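Local coordinates for penicillin-binding protein 2 (Pbp2) (Helicobacter pylori, PDB 5LP5), which probably binds penicillin and cross-links peptidoglycan as a membrane-anchored transpeptidase of the cell-wall synthesis machinery, in which it forms a core complex with MreC, at residues 252-257 with 576-581; 262-267 with 440-445; 558-563 with 569-574. All blocks are in the same frame, centred on the assembly; numbering follows the deposited sequence.

Contact 1 (252-257 with 576-581); sequences GAILVM and VKMSNK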
loop_
_atom_site.group_PDB
_atom_site.type_symbol
_atom_site.label_atom_id
_atom_site.label_comp_id
_atom_site.label_asym_id
_atom_site.label_seq_id
_atom_site.Cartn_x
_atom_site.Cartn_y
_atom_site.Cartn_z
ATOM N N GLY A 252 -13.650 -26.768 10.143
ATOM C CA GLY A 252 -13.293 -26.798 11.555
ATOM C C GLY A 252 -12.323 -25.692 11.879
ATOM O O GLY A 252 -12.427 -24.603 11.328
ATOM N N ALA A 253 -11.393 -25.975 12.784
ATOM C CA ALA A 253 -10.458 -24.966 13.260
ATOM C C ALA A 253 -9.248 -25.590 13.935
ATOM O O ALA A 253 -9.356 -26.660 14.547
ATOM C CB ALA A 253 -11.146 -24.031 14.226
ATOM N N ILE A 254 -8.111 -24.900 13.827
ATOM C CA ILE A 254 -6.858 -25.383 14.405
ATOM C C ILE A 254 -5.974 -24.275 14.999
ATOM O O ILE A 254 -5.874 -23.186 14.451
ATOM C CB ILE A 254 -6.056 -26.208 13.391
ATOM C CG1 ILE A 254 -4.786 -26.736 14.042
ATOM C CG2 ILE A 254 -5.730 -25.384 12.154
ATOM C CD1 ILE A 254 -4.176 -27.866 13.253
ATOM N N LEU A 255 -5.337 -24.583 16.125
ATOM C CA LEU A 255 -4.647 -23.582 16.923
ATOM C C LEU A 255 -3.376 -24.135 17.481
ATOM O O LEU A 255 -3.370 -25.205 18.053
ATOM C CB LEU A 255 -5.511 -23.161 18.109
ATOM C CG LEU A 255 -6.724 -22.278 17.833
ATOM C CD1 LEU A 255 -7.637 -22.263 19.049
ATOM C CD2 LEU A 255 -6.257 -20.872 17.484
ATOM N N VAL A 256 -2.298 -23.386 17.310
ATOM C CA VAL A 256 -1.034 -23.693 17.964
ATOM C C VAL A 256 -0.691 -22.510 18.842
ATOM O O VAL A 256 -0.848 -21.366 18.407
ATOM C CB VAL A 256 0.104 -23.914 16.951
ATOM C CG1 VAL A 256 1.423 -24.087 17.671
ATOM C CG2 VAL A 256 -0.183 -25.125 16.086
ATOM N N MET A 257 -0.220 -22.779 20.057
ATOM C CA MET A 257 0.074 -21.697 20.982
ATOM C C MET A 257 1.271 -21.930 21.880
ATOM O O MET A 257 1.379 -22.940 22.543
ATOM C CB MET A 257 -1.129 -21.423 21.861
ATOM C CG MET A 257 -0.902 -20.271 22.832
ATOM S SD MET A 257 -2.292 -19.911 23.921
ATOM C CE MET A 257 -2.347 -21.365 24.958
ATOM N N VAL A 576 -0.117 -35.194 14.709
ATOM C CA VAL A 576 1.284 -35.556 14.466
ATOM C C VAL A 576 1.886 -34.671 13.396
ATOM O O VAL A 576 2.995 -34.154 13.555
ATOM C CB VAL A 576 1.508 -37.045 14.067
ATOM C CG1 VAL A 576 1.233 -37.952 15.253
ATOM C CG2 VAL A 576 0.659 -37.455 12.857
ATOM N N LYS A 577 1.143 -34.480 12.316
ATOM C CA LYS A 577 1.668 -33.752 11.180
ATOM C C LYS A 577 2.049 -32.331 11.536
ATOM O O LYS A 577 3.069 -31.833 11.044
ATOM C CB LYS A 577 0.683 -33.794 10.030
ATOM C CG LYS A 577 0.693 -35.177 9.411
ATOM C CD LYS A 577 -0.304 -35.354 8.293
ATOM C CE LYS A 577 -0.344 -36.813 7.885
ATOM N NZ LYS A 577 -1.238 -36.946 6.717
ATOM N N MET A 578 1.247 -31.690 12.395
ATOM C CA MET A 578 1.562 -30.352 12.894
ATOM C C MET A 578 2.740 -30.376 13.877
ATOM O O MET A 578 3.641 -29.533 13.781
ATOM C CB MET A 578 0.338 -29.718 13.542
ATOM C CG MET A 578 0.517 -28.278 13.979
ATOM S SD MET A 578 1.019 -27.205 12.632
ATOM C CE MET A 578 -0.591 -26.809 11.947
ATOM N N SER A 579 2.743 -31.332 14.813
ATOM C CA SER A 579 3.833 -31.442 15.808
ATOM C C SER A 579 5.200 -31.766 15.165
ATOM O O SER A 579 6.253 -31.363 15.683
ATOM C CB SER A 579 3.494 -32.482 16.880
ATOM O OG SER A 579 3.611 -33.789 16.360
ATOM N N ASN A 580 5.160 -32.490 14.042
ATOM C CA ASN A 580 6.338 -32.782 13.226
ATOM C C ASN A 580 6.850 -31.560 12.460
ATOM O O ASN A 580 8.061 -31.367 12.317
ATOM C CB ASN A 580 6.027 -33.897 12.218
ATOM C CG ASN A 580 6.081 -35.284 12.833
ATOM O OD1 ASN A 580 6.422 -35.458 14.007
ATOM N ND2 ASN A 580 5.759 -36.282 12.029
ATOM N N LYS A 581 5.924 -30.766 11.930
ATOM C CA LYS A 581 6.268 -29.512 11.255
ATOM C C LYS A 581 7.004 -28.540 12.208
ATOM O O LYS A 581 7.907 -27.827 11.794
ATOM C CB LYS A 581 4.998 -28.871 10.677
ATOM C CG LYS A 581 5.181 -27.573 9.893
ATOM C CD LYS A 581 6.080 -27.720 8.680
ATOM C CE LYS A 581 5.484 -28.619 7.616
ATOM N NZ LYS A 581 6.410 -28.641 6.441
#
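M578 leaves the C-terminal helix 572-584 with CG opposite its backbone N (chi1 -175°), and the bends at chi2 (57°) and chi3 (86°) bring the terminal methyl CE round to I254, while CG and SD stay beside V256. This is a helix-on-sheet packing of the transpeptidase domain, whose fold, shared with the serine beta-lactamases, sets helices against both faces of a five-stranded antiparallel sheet. I254 is extended, with CG1 also opposite its own backbone N, and this carries CD1 outward from strand 252-258. I254 and V256, two residues apart on one strand, direct their CB atoms at the helix, while L255 between them points to the other face, where P441, L442 and L445 of helix 441-453 meet it. Of 576-581, M578 alone touches 252-257, and the strand side chains approach it tip to tip. The backbones remain well separated, the V256 and M578 CA atoms being 8.8 Å apart. Helix 237-246 lies on the same face and meets I254 through A243. The contact itself rests on two apolar approaches, V256 CG2 to M578 CG at 3.9 Å and I254 CD1 to M578 CE at 4.0 Å.

Contact 2 (262-267 with 440-445); sequences GELLVA and TPLQVL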
loop_
_atom_site.group_PDB
_atom_site.type_symbol
_atom_site.label_atom_id
_atom_site.label_comp_id
_atom_site.label_asym_id
_atom_site.label_seq_id
_atom_site.Cartn_x
_atom_site.Cartn_y
_atom_site.Cartn_z
ATOM N N GLY A 262 1.450 -17.048 25.405
ATOM C CA GLY A 262 0.146 -16.921 24.748
ATOM C C GLY A 262 0.169 -16.567 23.277
ATOM O O GLY A 262 -0.859 -16.230 22.704
ATOM N N GLU A 263 1.342 -16.634 22.659
ATOM C CA GLU A 263 1.464 -16.310 21.252
ATOM C C GLU A 263 0.800 -17.405 20.406
ATOM O O GLU A 263 1.018 -18.597 20.626
ATOM C CB GLU A 263 2.933 -16.117 20.855
ATOM C CG GLU A 263 3.522 -14.780 21.290
ATOM C CD GLU A 263 4.958 -14.548 20.822
ATOM O OE1 GLU A 263 5.618 -15.513 20.365
ATOM O OE2 GLU A 263 5.418 -13.381 20.917
ATOM N N LEU A 264 -0.026 -16.983 19.452
ATOM C CA LEU A 264 -0.636 -17.896 18.505
ATOM C C LEU A 264 0.233 -17.999 17.240
ATOM O O LEU A 264 0.460 -17.020 16.527
ATOM C CB LEU A 264 -2.045 -17.433 18.154
ATOM C CG LEU A 264 -2.990 -17.434 19.354
ATOM C CD1 LEU A 264 -4.263 -16.699 19.017
ATOM C CD2 LEU A 264 -3.295 -18.846 19.839
ATOM N N LEU A 265 0.739 -19.196 16.985
ATOM C CA LEU A 265 1.525 -19.455 15.810
ATOM C C LEU A 265 0.620 -19.907 14.665
ATOM O O LEU A 265 0.919 -19.661 13.515
ATOM C CB LEU A 265 2.590 -20.512 16.109
ATOM C CG LEU A 265 3.590 -20.231 17.249
ATOM C CD1 LEU A 265 4.536 -21.406 17.490
ATOM C CD2 LEU A 265 4.400 -18.982 16.976
ATOM N N VAL A 266 -0.476 -20.582 14.989
ATOM C CA VAL A 266 -1.504 -20.921 14.013
ATOM C C VAL A 266 -2.879 -20.545 14.554
ATOM O O VAL A 266 -3.112 -20.565 15.756
ATOM C CB VAL A 266 -1.492 -22.423 13.706
ATOM C CG1 VAL A 266 -2.567 -22.783 12.703
ATOM C CG2 VAL A 266 -0.122 -22.838 13.185
ATOM N N ALA A 267 -3.774 -20.188 13.637
ATOM C CA ALA A 267 -5.199 -19.969 13.900
ATOM C C ALA A 267 -5.945 -20.111 12.566
ATOM O O ALA A 267 -6.128 -19.144 11.801
ATOM C CB ALA A 267 -5.436 -18.610 14.515
ATOM N N THR A 440 -15.494 -22.552 22.897
ATOM C CA THR A 440 -14.786 -22.155 21.672
ATOM C C THR A 440 -13.474 -22.914 21.620
ATOM O O THR A 440 -12.908 -23.230 22.658
ATOM C CB THR A 440 -14.483 -20.630 21.645
ATOM O OG1 THR A 440 -13.757 -20.225 22.829
ATOM C CG2 THR A 440 -15.777 -19.807 21.520
ATOM N N PRO A 441 -12.987 -23.236 20.411
ATOM C CA PRO A 441 -11.641 -23.786 20.281
ATOM C C PRO A 441 -10.575 -23.003 21.025
ATOM O O PRO A 441 -9.637 -23.603 21.528
ATOM C CB PRO A 441 -11.398 -23.747 18.781
ATOM C CG PRO A 441 -12.744 -23.984 18.204
ATOM C CD PRO A 441 -13.717 -23.318 19.135
ATOM N N LEU A 442 -10.735 -21.687 21.129
ATOM C CA LEU A 442 -9.828 -20.893 21.962
ATOM C C LEU A 442 -9.866 -21.321 23.443
ATOM O O LEU A 442 -8.821 -21.494 24.073
ATOM C CB LEU A 442 -10.105 -19.398 21.808
ATOM C CG LEU A 442 -9.385 -18.703 20.632
ATOM C CD1 LEU A 442 -9.891 -17.268 20.447
ATOM C CD2 LEU A 442 -7.878 -18.663 20.794
ATOM N N GLN A 443 -11.061 -21.501 23.985
ATOM C CA GLN A 443 -11.220 -21.899 25.389
ATOM C C GLN A 443 -10.508 -23.209 25.682
ATOM O O GLN A 443 -9.783 -23.325 26.695
ATOM C CB GLN A 443 -12.713 -21.976 25.778
ATOM C CG GLN A 443 -13.310 -20.585 26.025
ATOM C CD GLN A 443 -14.803 -20.565 26.276
ATOM O OE1 GLN A 443 -15.558 -21.362 25.721
ATOM N NE2 GLN A 443 -15.234 -19.635 27.118
ATOM N N VAL A 444 -10.686 -24.180 24.780
ATOM C CA VAL A 444 -10.078 -25.516 24.933
ATOM C C VAL A 444 -8.550 -25.418 24.926
ATOM O O VAL A 444 -7.874 -26.064 25.734
ATOM C CB VAL A 444 -10.539 -26.462 23.814
ATOM C CG1 VAL A 444 -9.857 -27.815 23.928
ATOM C CG2 VAL A 444 -12.051 -26.631 23.847
ATOM N N LEU A 445 -8.026 -24.597 24.013
ATOM C CA LEU A 445 -6.589 -24.332 23.881
ATOM C C LEU A 445 -5.979 -23.711 25.132
ATOM O O LEU A 445 -4.924 -24.183 25.609
ATOM C CB LEU A 445 -6.337 -23.405 22.685
ATOM C CG LEU A 445 -4.904 -22.899 22.478
ATOM C CD1 LEU A 445 -4.007 -23.946 21.846
ATOM C CD2 LEU A 445 -4.914 -21.650 21.628
#
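Helix 441-453 of the transpeptidase domain begins with a capping box, and its first turns set L442 and L445 against L264, just before the corner that leads into strand 266-270. The box is reciprocal: Q443 N donates to T440 OG1 over 3.2 Å, and T440 N donates to Q443 OE1 over 3.1 Å. On the strand side, L265 and V266 both face V256 of the neighbouring strand, a classic beta bulge, and the chain turns its corner at L265. L264 has its CB directed at the helix. L445 answers it from one turn beyond the cap, its CG opposite the backbone N (chi1 174°), and the two leucines cross obliquely. L442 leaves the helix to one side, but the end of its side chain swings back toward L264. F461 also packs on L264, while L445 continues onto L255 and M257 of strand 252-258 and T559 of strand 556-562. Across the two segments, L264 CD1 keeps a looser 4.5 Å from L442 CD2, whereas L264 CD2 lies 3.7 Å from L445 CD2.

Contact 3 (558-563 with 569-574); sequences ITILVE and SKLGGL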
loop_
_atom_site.group_PDB
_atom_site.type_symbol
_atom_site.label_atom_id
_atom_site.label_comp_id
_atom_site.label_asym_id
_atom_site.label_seq_id
_atom_site.Cartn_x
_atom_site.Cartn_y
_atom_site.Cartn_z
ATOM N N ILE A 558 -1.653 -27.489 21.208
ATOM C CA ILE A 558 -2.314 -27.550 19.913
ATOM C C ILE A 558 -3.732 -27.991 20.158
ATOM O O ILE A 558 -3.950 -28.822 21.005
ATOM C CB ILE A 558 -1.631 -28.566 18.997
ATOM C CG1 ILE A 558 -0.160 -28.180 18.813
ATOM C CG2 ILE A 558 -2.365 -28.653 17.672
ATOM C CD1 ILE A 558 0.647 -29.094 17.917
ATOM N N THR A 559 -4.689 -27.433 19.429
ATOM C CA THR A 559 -6.089 -27.765 19.619
ATOM C C THR A 559 -6.750 -27.826 18.248
ATOM O O THR A 559 -6.677 -26.877 17.463
ATOM C CB THR A 559 -6.807 -26.721 20.498
ATOM O OG1 THR A 559 -6.321 -26.782 21.849
ATOM C CG2 THR A 559 -8.307 -26.972 20.523
ATOM N N ILE A 560 -7.391 -28.955 17.963
ATOM C CA ILE A 560 -7.934 -29.221 16.629
ATOM C C ILE A 560 -9.377 -29.638 16.734
ATOM O O ILE A 560 -9.731 -30.414 17.613
ATOM C CB ILE A 560 -7.146 -30.333 15.899
ATOM C CG1 ILE A 560 -5.693 -29.901 15.708
ATOM C CG2 ILE A 560 -7.763 -30.646 14.539
ATOM C CD1 ILE A 560 -4.756 -31.017 15.311
ATOM N N LEU A 561 -10.197 -29.116 15.824
ATOM C CA LEU A 561 -11.615 -29.430 15.782
ATOM C C LEU A 561 -12.111 -29.599 14.343
ATOM O O LEU A 561 -12.112 -28.633 13.579
ATOM C CB LEU A 561 -12.400 -28.315 16.453
ATOM C CG LEU A 561 -13.901 -28.404 16.196
ATOM C CD1 LEU A 561 -14.587 -29.376 17.139
ATOM C CD2 LEU A 561 -14.485 -27.030 16.341
ATOM N N VAL A 562 -12.548 -30.807 13.983
ATOM C CA VAL A 562 -13.081 -31.043 12.635
ATOM C C VAL A 562 -14.589 -31.239 12.668
ATOM O O VAL A 562 -15.090 -32.205 13.241
ATOM C CB VAL A 562 -12.436 -32.259 11.931
ATOM C CG1 VAL A 562 -13.086 -32.509 10.580
ATOM C CG2 VAL A 562 -10.948 -32.038 11.739
ATOM N N GLU A 563 -15.312 -30.319 12.041
ATOM C CA GLU A 563 -16.756 -30.417 11.999
ATOM C C GLU A 563 -17.160 -31.727 11.335
ATOM O O GLU A 563 -16.684 -32.051 10.249
ATOM C CB GLU A 563 -17.378 -29.213 11.282
ATOM C CG GLU A 563 -17.434 -27.970 12.161
ATOM C CD GLU A 563 -18.129 -26.801 11.493
ATOM O OE1 GLU A 563 -18.717 -26.992 10.422
ATOM O OE2 GLU A 563 -18.096 -25.687 12.032
ATOM N N SER A 569 -10.507 -39.566 18.100
ATOM C CA SER A 569 -9.319 -40.362 17.836
ATOM C C SER A 569 -8.904 -40.288 16.368
ATOM O O SER A 569 -7.724 -40.336 16.050
ATOM C CB SER A 569 -9.587 -41.813 18.228
ATOM O OG SER A 569 -8.420 -42.608 18.131
ATOM N N LYS A 570 -9.886 -40.129 15.487
ATOM C CA LYS A 570 -9.676 -40.008 14.041
ATOM C C LYS A 570 -8.822 -38.783 13.651
ATOM O O LYS A 570 -8.462 -38.625 12.498
ATOM C CB LYS A 570 -11.065 -39.931 13.378
ATOM C CG LYS A 570 -11.238 -40.589 12.013
ATOM C CD LYS A 570 -12.615 -41.266 11.882
ATOM C CE LYS A 570 -13.442 -40.799 10.679
ATOM N NZ LYS A 570 -12.718 -40.870 9.379
ATOM N N LEU A 571 -8.508 -37.930 14.616
ATOM C CA LEU A 571 -7.756 -36.707 14.368
ATOM C C LEU A 571 -6.298 -36.759 14.820
ATOM O O LEU A 571 -5.592 -35.741 14.778
ATOM C CB LEU A 571 -8.423 -35.546 15.098
ATOM C CG LEU A 571 -9.840 -35.192 14.693
ATOM C CD1 LEU A 571 -10.230 -33.918 15.440
ATOM C CD2 LEU A 571 -9.923 -34.998 13.181
ATOM N N GLY A 572 -5.848 -37.924 15.270
ATOM C CA GLY A 572 -4.453 -38.100 15.652
ATOM C C GLY A 572 -3.487 -37.944 14.490
ATOM O O GLY A 572 -2.356 -37.533 14.691
ATOM N N GLY A 573 -3.933 -38.272 13.277
ATOM C CA GLY A 573 -3.078 -38.179 12.092
ATOM C C GLY A 573 -2.764 -36.742 11.715
ATOM O O GLY A 573 -1.747 -36.465 11.063
ATOM N N LEU A 574 -3.636 -35.833 12.151
ATOM C CA LEU A 574 -3.477 -34.400 11.892
ATOM C C LEU A 574 -2.606 -33.756 12.965
ATOM O O LEU A 574 -1.773 -32.904 12.657
ATOM C CB LEU A 574 -4.836 -33.689 11.826
ATOM C CG LEU A 574 -5.867 -34.132 10.774
ATOM C CD1 LEU A 574 -7.117 -33.263 10.904
ATOM C CD2 LEU A 574 -5.341 -34.096 9.341
#
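V562 CG2 meets both L571 and L574. It stands 3.4 Å from L571 CD2, with the two side chains crossing at a slant, and 4.1 Å from L574 CD1, where the side chains meet at about a right angle. V562 CG2 lies opposite its carbonyl carbon, beside the backbone N, where it reaches both leucines. I560, two residues back on the strand, adds the second pair of contacts. Its CG2 is 4.2 Å from L571 CD1 as the two side chains slide past each other in opposite directions, and its CD1 lies against the L574 backbone, 4.2 Å from L574 C. L571 ends the 3-10 segment and holds the N-cap position of helix 572-584, and L574 follows it in the first turn. Further out, L571 also packs on A543 and I545 of strand 542-549, so the helix start straddles two neighbouring strands. S569 OG donates to T498 O, and S569 O accepts from S502 OG. Only five residues separate the segments, making this a local return of strand 556-562, last in sequence but central in the sheet, into the C-terminal helix. Apolar between the side chains, with no polar group bonded across, the contact implies association through dispersion and burial of branched carbons, without directional bonds.

Contacts 1 and 3 pack one helix on a face of the antiparallel sheet, and contact 2 sets a second helix against L264 beside its other face. The shared helix is 572-584, met by contact 3 at its start and by contact 1 further along, and the two join where I254 CD1 lies 3.5 Å from I560 CG1. L255 and T559 of the middle strands reach helix 441-453 of contact 2. Backbone bonds stitch the strands together, A253 N to L561 O at 2.9 Å and V256 O to L265 N at 3.0 Å. Contacts 1 and 2 are wholly buried, whereas contact 3 includes the partly exposed L574. Each is apolar between its side chains: contact 1 employs a methionine, the others only branched aliphatic side chains.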